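Local coordinates for protein hydrazine synthase subunit beta (Candidatus Kuenenia stuttgartiensis, PDB 5C2V) that forms part of the complex that condenses nitric oxide with ammonium into hydrazine, and may modulate passage of the hydroxylamine intermediate between the active sites of its partner subunits, at residues A114-W120 against G143-V147; L69-N73 against P99-I104. One frame throughout, in Å; residues are numbered along the deposited sequence.

Contact 1 (A114-W120 against G143-V147); sequences ACSGCMW and GPRMV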
ATOM      1  N   ALA B 114      42.075 -15.931  38.693  1.00 53.88           N
ATOM      2  CA  ALA B 114      42.112 -16.445  37.327  1.00 70.09           C
ATOM      3  C   ALA B 114      43.473 -16.195  36.685  1.00 52.78           C
ATOM      4  O   ALA B 114      43.903 -15.048  36.570  1.00 56.51           O
ATOM      5  CB  ALA B 114      41.008 -15.817  36.492  1.00 70.65           C
ATOM      6  N   CYS B 115      44.151 -17.261  36.267  1.00 52.89           N
ATOM      7  CA  CYS B 115      45.460 -17.097  35.635  1.00 64.88           C
ATOM      8  C   CYS B 115      45.319 -17.049  34.115  1.00 56.25           C
ATOM      9  O   CYS B 115      44.991 -18.049  33.481  1.00 53.23           O
ATOM     10  CB  CYS B 115      46.404 -18.222  36.060  1.00 73.12           C
ATOM     11  SG  CYS B 115      46.565 -18.400  37.854  1.00 58.34           S
ATOM     12  N   SER B 116      45.595 -15.880  33.542  1.00 44.15           N
ATOM     13  CA  SER B 116      45.219 -15.579  32.161  1.00 55.42           C
ATOM     14  C   SER B 116      46.293 -15.851  31.111  1.00 51.76           C
ATOM     15  O   SER B 116      46.101 -15.515  29.941  1.00 61.44           O
ATOM     16  CB  SER B 116      44.782 -14.118  32.049  1.00 66.85           C
ATOM     17  OG  SER B 116      45.824 -13.244  32.435  1.00 63.40           O
ATOM     18  N   GLY B 117      47.422 -16.420  31.526  1.00 65.73           N
ATOM     19  CA  GLY B 117      48.488 -16.751  30.596  1.00 51.22           C
ATOM     20  C   GLY B 117      47.961 -17.545  29.415  1.00 54.27           C
ATOM     21  O   GLY B 117      47.154 -18.460  29.587  1.00 56.29           O
ATOM     22  N   CYS B 118      48.411 -17.182  28.217  1.00 49.96           N
ATOM     23  CA  CYS B 118      47.853 -17.717  26.978  1.00 53.78           C
ATOM     24  C   CYS B 118      47.906 -19.241  26.901  1.00 62.77           C
ATOM     25  O   CYS B 118      46.988 -19.870  26.379  1.00 68.75           O
ATOM     26  CB  CYS B 118      48.575 -17.111  25.773  1.00 62.00           C
ATOM     27  SG  CYS B 118      48.217 -15.359  25.502  1.00 56.90           S
ATOM     28  N   MET B 119      48.987 -19.830  27.398  1.00 70.80           N
ATOM     29  CA  MET B 119      49.086 -21.284  27.472  1.00 54.64           C
ATOM     30  C   MET B 119      48.692 -21.810  28.856  1.00 67.69           C
ATOM     31  O   MET B 119      48.809 -23.001  29.133  1.00 72.66           O
ATOM     32  CB  MET B 119      50.493 -21.753  27.097  1.00 55.20           C
ATOM     33  CG  MET B 119      50.521 -23.186  26.576  1.00 54.22           C
ATOM     34  SD  MET B 119      51.799 -23.541  25.358  1.00 74.54           S
ATOM     35  CE  MET B 119      51.358 -25.219  24.911  1.00 48.44           C
ATOM     36  N   TRP B 120      48.247 -20.915  29.732  1.00 60.21           N
ATOM     37  CA  TRP B 120      47.892 -21.302  31.095  1.00 67.03           C
ATOM     38  C   TRP B 120      46.393 -21.504  31.291  1.00 78.82           C
ATOM     39  O   TRP B 120      45.603 -20.597  31.032  1.00 69.48           O
ATOM     40  CB  TRP B 120      48.383 -20.245  32.086  1.00 56.67           C
ATOM     41  CG  TRP B 120      48.759 -20.804  33.421  1.00 74.06           C
ATOM     42  CD1 TRP B 120      47.981 -20.863  34.540  1.00 62.21           C
ATOM     43  CD2 TRP B 120      50.019 -21.379  33.778  1.00 64.06           C
ATOM     44  NE1 TRP B 120      48.678 -21.444  35.572  1.00 61.52           N
ATOM     45  CE2 TRP B 120      49.934 -21.770  35.129  1.00 65.24           C
ATOM     46  CE3 TRP B 120      51.211 -21.604  33.084  1.00 70.94           C
ATOM     47  CZ2 TRP B 120      50.995 -22.372  35.799  1.00 60.82           C
ATOM     48  CZ3 TRP B 120      52.263 -22.201  33.750  1.00 75.41           C
ATOM     49  CH2 TRP B 120      52.150 -22.579  35.094  1.00 67.64           C
ATOM     50  N   GLY B 143      43.634 -19.591  29.096  1.00 57.24           N
ATOM     51  CA  GLY B 143      43.395 -18.171  29.277  1.00 39.59           C
ATOM     52  C   GLY B 143      42.126 -17.711  29.974  1.00 56.33           C
ATOM     53  O   GLY B 143      41.370 -16.926  29.400  1.00 58.50           O
ATOM     54  N   PRO B 144      41.860 -18.205  31.198  1.00 53.14           N
ATOM     55  CA  PRO B 144      40.738 -17.564  31.893  1.00 53.12           C
ATOM     56  C   PRO B 144      41.038 -16.090  32.153  1.00 58.62           C
ATOM     57  O   PRO B 144      42.073 -15.779  32.739  1.00 59.12           O
ATOM     58  CB  PRO B 144      40.640 -18.343  33.212  1.00 53.58           C
ATOM     59  CG  PRO B 144      41.429 -19.600  32.997  1.00 68.26           C
ATOM     60  CD  PRO B 144      42.493 -19.259  32.007  1.00 60.76           C
ATOM     61  N   ARG B 145      40.147 -15.200  31.730  1.00 47.66           N
ATOM     62  CA  ARG B 145      40.354 -13.768  31.938  1.00 48.85           C
ATOM     63  C   ARG B 145      39.927 -13.296  33.325  1.00 48.28           C
ATOM     64  O   ARG B 145      40.629 -12.529  33.983  1.00 62.85           O
ATOM     65  CB  ARG B 145      39.606 -12.968  30.868  1.00 56.77           C
ATOM     66  CG  ARG B 145      39.798 -11.462  30.960  1.00 52.86           C
ATOM     67  CD  ARG B 145      41.272 -11.083  30.973  1.00 52.18           C
ATOM     68  NE  ARG B 145      41.460  -9.636  30.957  1.00 55.48           N
ATOM     69  CZ  ARG B 145      41.826  -8.941  29.884  1.00 49.52           C
ATOM     70  NH1 ARG B 145      42.057  -9.564  28.736  1.00 40.19           N
ATOM     71  NH2 ARG B 145      41.970  -7.625  29.960  1.00 33.17           N
ATOM     72  N   MET B 146      38.765 -13.771  33.759  1.00 58.77           N
ATOM     73  CA  MET B 146      38.134 -13.300  34.985  1.00 54.13           C
ATOM     74  C   MET B 146      37.230 -14.399  35.530  1.00 57.62           C
ATOM     75  O   MET B 146      36.759 -15.245  34.770  1.00 57.04           O
ATOM     76  CB  MET B 146      37.339 -12.016  34.708  1.00 42.81           C
ATOM     77  CG  MET B 146      36.464 -11.512  35.847  1.00 47.31           C
ATOM     78  SD  MET B 146      37.387 -11.006  37.308  1.00 59.19           S
ATOM     79  CE  MET B 146      37.711  -9.289  36.920  1.00 31.24           C
ATOM     80  N   VAL B 147      36.989 -14.402  36.837  1.00 54.82           N
ATOM     81  CA  VAL B 147      35.988 -15.301  37.390  1.00 58.81           C
ATOM     82  C   VAL B 147      34.834 -14.491  37.961  1.00 57.44           C
ATOM     83  O   VAL B 147      34.882 -13.266  37.966  1.00 55.70           O
ATOM     84  CB  VAL B 147      36.581 -16.193  38.491  1.00 64.42           C
ATOM     85  CG1 VAL B 147      37.593 -17.161  37.900  1.00 65.98           C
ATOM     86  CG2 VAL B 147      37.216 -15.339  39.578  1.00 61.13           C
TER

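Contact 2 (L69-N73 against P99-I104); sequences LYVCN and PSGIKI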
ATOM      1  N   LEU B  69      42.751  -6.064  51.078  1.00 83.29           N
ATOM      2  CA  LEU B  69      42.629  -5.924  49.632  1.00 68.38           C
ATOM      3  C   LEU B  69      43.578  -6.874  48.908  1.00 59.61           C
ATOM      4  O   LEU B  69      44.798  -6.758  49.034  1.00 79.02           O
ATOM      5  CB  LEU B  69      42.907  -4.481  49.206  1.00 58.42           C
ATOM      6  CG  LEU B  69      42.835  -4.191  47.706  1.00 60.00           C
ATOM      7  CD1 LEU B  69      41.415  -4.365  47.191  1.00 63.56           C
ATOM      8  CD2 LEU B  69      43.355  -2.795  47.402  1.00 53.72           C
ATOM      9  N   TYR B  70      43.017  -7.808  48.149  1.00 61.17           N
ATOM     10  CA  TYR B  70      43.826  -8.756  47.391  1.00 59.01           C
ATOM     11  C   TYR B  70      44.050  -8.244  45.974  1.00 65.19           C
ATOM     12  O   TYR B  70      43.117  -8.171  45.177  1.00 69.20           O
ATOM     13  CB  TYR B  70      43.158 -10.132  47.356  1.00 60.03           C
ATOM     14  CG  TYR B  70      43.268 -10.916  48.646  1.00 72.39           C
ATOM     15  CD1 TYR B  70      42.651 -10.473  49.809  1.00 65.29           C
ATOM     16  CD2 TYR B  70      43.980 -12.107  48.697  1.00 69.93           C
ATOM     17  CE1 TYR B  70      42.747 -11.189  50.988  1.00 75.35           C
ATOM     18  CE2 TYR B  70      44.082 -12.831  49.871  1.00 56.38           C
ATOM     19  CZ  TYR B  70      43.464 -12.367  51.012  1.00 73.25           C
ATOM     20  OH  TYR B  70      43.561 -13.084  52.183  1.00 69.72           O
ATOM     21  N   VAL B  71      45.297  -7.906  45.663  1.00 65.28           N
ATOM     22  CA  VAL B  71      45.635  -7.292  44.385  1.00 65.75           C
ATOM     23  C   VAL B  71      46.324  -8.292  43.463  1.00 66.86           C
ATOM     24  O   VAL B  71      47.168  -9.069  43.905  1.00 60.39           O
ATOM     25  CB  VAL B  71      46.546  -6.064  44.587  1.00 54.55           C
ATOM     26  CG1 VAL B  71      46.801  -5.362  43.268  1.00 63.44           C
ATOM     27  CG2 VAL B  71      45.927  -5.103  45.589  1.00 53.33           C
ATOM     28  N   CYS B  72      45.964  -8.277  42.184  1.00 66.86           N
ATOM     29  CA  CYS B  72      46.585  -9.179  41.220  1.00 74.83           C
ATOM     30  C   CYS B  72      47.752  -8.517  40.507  1.00 69.28           C
ATOM     31  O   CYS B  72      47.554  -7.620  39.693  1.00 61.39           O
ATOM     32  CB  CYS B  72      45.561  -9.649  40.186  1.00 61.89           C
ATOM     33  SG  CYS B  72      44.535 -11.030  40.710  1.00 57.23           S
ATOM     34  N   ASN B  73      48.964  -8.987  40.787  1.00 71.96           N
ATOM     35  CA  ASN B  73      50.141  -8.506  40.081  1.00 66.01           C
ATOM     36  C   ASN B  73      50.439  -9.431  38.911  1.00 70.99           C
ATOM     37  O   ASN B  73      50.849 -10.584  39.094  1.00 65.12           O
ATOM     38  CB  ASN B  73      51.342  -8.415  41.022  1.00 62.94           C
ATOM     39  CG  ASN B  73      51.018  -7.683  42.311  1.00 63.17           C
ATOM     40  OD1 ASN B  73      50.929  -6.454  42.337  1.00 55.04           O
ATOM     41  ND2 ASN B  73      50.846  -8.436  43.391  1.00 67.99           N
ATOM     42  N   PRO B  99      47.923 -13.341  36.756  1.00 71.88           N
ATOM     43  CA  PRO B  99      46.540 -13.242  37.220  1.00 71.90           C
ATOM     44  C   PRO B  99      45.883 -11.980  36.660  1.00 62.15           C
ATOM     45  O   PRO B  99      46.400 -10.880  36.859  1.00 58.79           O
ATOM     46  CB  PRO B  99      46.690 -13.168  38.739  1.00 67.46           C
ATOM     47  CG  PRO B  99      48.074 -12.630  38.964  1.00 63.70           C
ATOM     48  CD  PRO B  99      48.908 -13.169  37.837  1.00 64.92           C
ATOM     49  N   SER B 100      44.756 -12.139  35.972  1.00 79.55           N
ATOM     50  CA  SER B 100      44.020 -10.989  35.455  1.00 69.33           C
ATOM     51  C   SER B 100      42.814 -10.602  36.301  1.00 59.17           C
ATOM     52  O   SER B 100      42.159  -9.594  36.031  1.00 75.57           O
ATOM     53  CB  SER B 100      43.580 -11.257  34.016  1.00 55.40           C
ATOM     54  OG  SER B 100      42.819 -12.447  33.933  1.00 73.05           O
ATOM     55  N   GLY B 101      42.520 -11.395  37.324  1.00 68.14           N
ATOM     56  CA  GLY B 101      41.355 -11.139  38.147  1.00 54.95           C
ATOM     57  C   GLY B 101      41.279 -12.001  39.387  1.00 54.80           C
ATOM     58  O   GLY B 101      41.820 -13.110  39.433  1.00 51.85           O
ATOM     59  N   ILE B 102      40.576 -11.487  40.391  1.00 62.34           N
ATOM     60  CA  ILE B 102      40.477 -12.144  41.683  1.00 52.85           C
ATOM     61  C   ILE B 102      39.148 -11.804  42.353  1.00 55.80           C
ATOM     62  O   ILE B 102      38.649 -10.688  42.210  1.00 51.57           O
ATOM     63  CB  ILE B 102      41.661 -11.739  42.588  1.00 62.08           C
ATOM     64  CG1 ILE B 102      41.677 -12.550  43.883  1.00 70.09           C
ATOM     65  CG2 ILE B 102      41.656 -10.235  42.856  1.00 49.44           C
ATOM     66  CD1 ILE B 102      42.975 -12.425  44.646  1.00 65.21           C
ATOM     67  N   LYS B 103      38.565 -12.764  43.070  1.00 61.94           N
ATOM     68  CA  LYS B 103      37.325 -12.499  43.806  1.00 73.89           C
ATOM     69  C   LYS B 103      37.219 -13.283  45.110  1.00 60.72           C
ATOM     70  O   LYS B 103      37.625 -14.438  45.186  1.00 50.40           O
ATOM     71  CB  LYS B 103      36.108 -12.793  42.927  1.00 64.54           C
ATOM     72  CG  LYS B 103      35.736 -11.635  42.020  1.00 59.75           C
ATOM     73  CD  LYS B 103      35.081 -12.097  40.746  1.00 64.92           C
ATOM     74  CE  LYS B 103      34.654 -10.906  39.904  1.00 49.44           C
ATOM     75  NZ  LYS B 103      34.491  -9.676  40.719  1.00 66.03           N
ATOM     76  N   ILE B 104      36.659 -12.645  46.131  1.00 61.15           N
ATOM     77  CA  ILE B 104      36.541 -13.260  47.449  1.00 68.49           C
ATOM     78  C   ILE B 104      35.197 -13.965  47.614  1.00 55.86           C
ATOM     79  O   ILE B 104      34.163 -13.457  47.180  1.00 67.75           O
ATOM     80  CB  ILE B 104      36.706 -12.215  48.572  1.00 67.33           C
ATOM     81  CG1 ILE B 104      37.837 -11.238  48.237  1.00 59.04           C
ATOM     82  CG2 ILE B 104      36.948 -12.895  49.912  1.00 67.78           C
ATOM     83  CD1 ILE B 104      39.204 -11.881  48.165  1.00 49.59           C
TER

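Contact 1 (A114-W120 against G143-V147)
A114 lies one residue before the end of strand 110-115, its CB directed toward the next blade of the beta-propeller. A114 CB lies 4.2 Å from P144 CB and 3.9 Å from V147 CG1, a small apolar patch. The CA-to-CB bond of C115 points away, but C115 O meets P144 CD at 3.1 Å. At S116 the chain leaves the strand. S116 CA is 3.2 Å from P144 O, a CA-H...O contact, while its hydroxyl is hydrogen-bonded to the W98 carbonyl. G117 to W120 form a type I beta turn, with W120 N bonded to G117 O at 2.7 Å. The turn brings W120 O to G143 N, and the hydrogen bond is 2.9 Å long and nearly straight. G143 has positive phi and lies close to the turn; a CB there would come near the S116 and G117 carbonyls. R145 CB points away, and its guanidinium forms a salt bridge with E69 of the gamma subunit. The joint between blades thus rests on main-chain polarity and small apolar groups, without a polar side-chain pair between the segments.

Contact 2 (L69-N73 against P99-I104)
The strands 69-73 and 99-104 run antiparallel in direction, at 165°, with axes 6.2 Å apart at closest approach. They belong to different sheets, and their backbones share no hydrogen bonds. C72 CA and P99 CA are the nearest CA pair, 5.7 Å apart. From 69-73, Y70 and C72 point toward the other strand; from 99-104, P99, I102 and I104 do so. Side chains make most of the contact, with some backbone atoms.

C72 SG sits between P99 and I102. C72 SG lies 3.5 Å from I102 CB and 3.6 Å from P99 CB, and it also reaches the backbone at G101 C, 3.6 Å away. N73 adds its carbonyl, with N73 O 3.5 Å from P99 CG. This is the face-to-face packing of adjacent beta-propeller blades. Strand 68-73 is the second strand of its four-stranded blade, and strand 99-104 is the first, innermost strand of the next. V113, on the neighbouring strand 110-115, also touches C72, P99 and I102, so the apolar layer continues into that blade.

Y70 extends the layer toward the far end of 99-104. Y70 CB is 3.6 Å from I102 CD1, and Y70 CD1 is 4.1 Å from I104 CD1. The carbonyl Y70 O also meets I102 CG2 at 3.4 Å. The phenol OH of Y70 is hydrogen-bonded to T128 OG1, in the same blade as I102 and I104.

From the N terminus, contact 2 comes first. It closes the loop from strand 68-73 through strands 78-83 and 88-94 to 99-104, joining one blade to the next. Contact 1 opens later, on strand 110-115 of that second blade. It closes across strands 122-127 and 132-137 onto strand 144-149 of a third blade. The two loops follow in series, neither nested nor crossed. Their centres are 12 Å apart, and they share the 99-137 sheet, where 99-104 and 110-115 are neighbours. A probable hydrogen bond joins A114 N to G101 O at 2.9 Å. Together they tie three consecutive propeller blades around the ring.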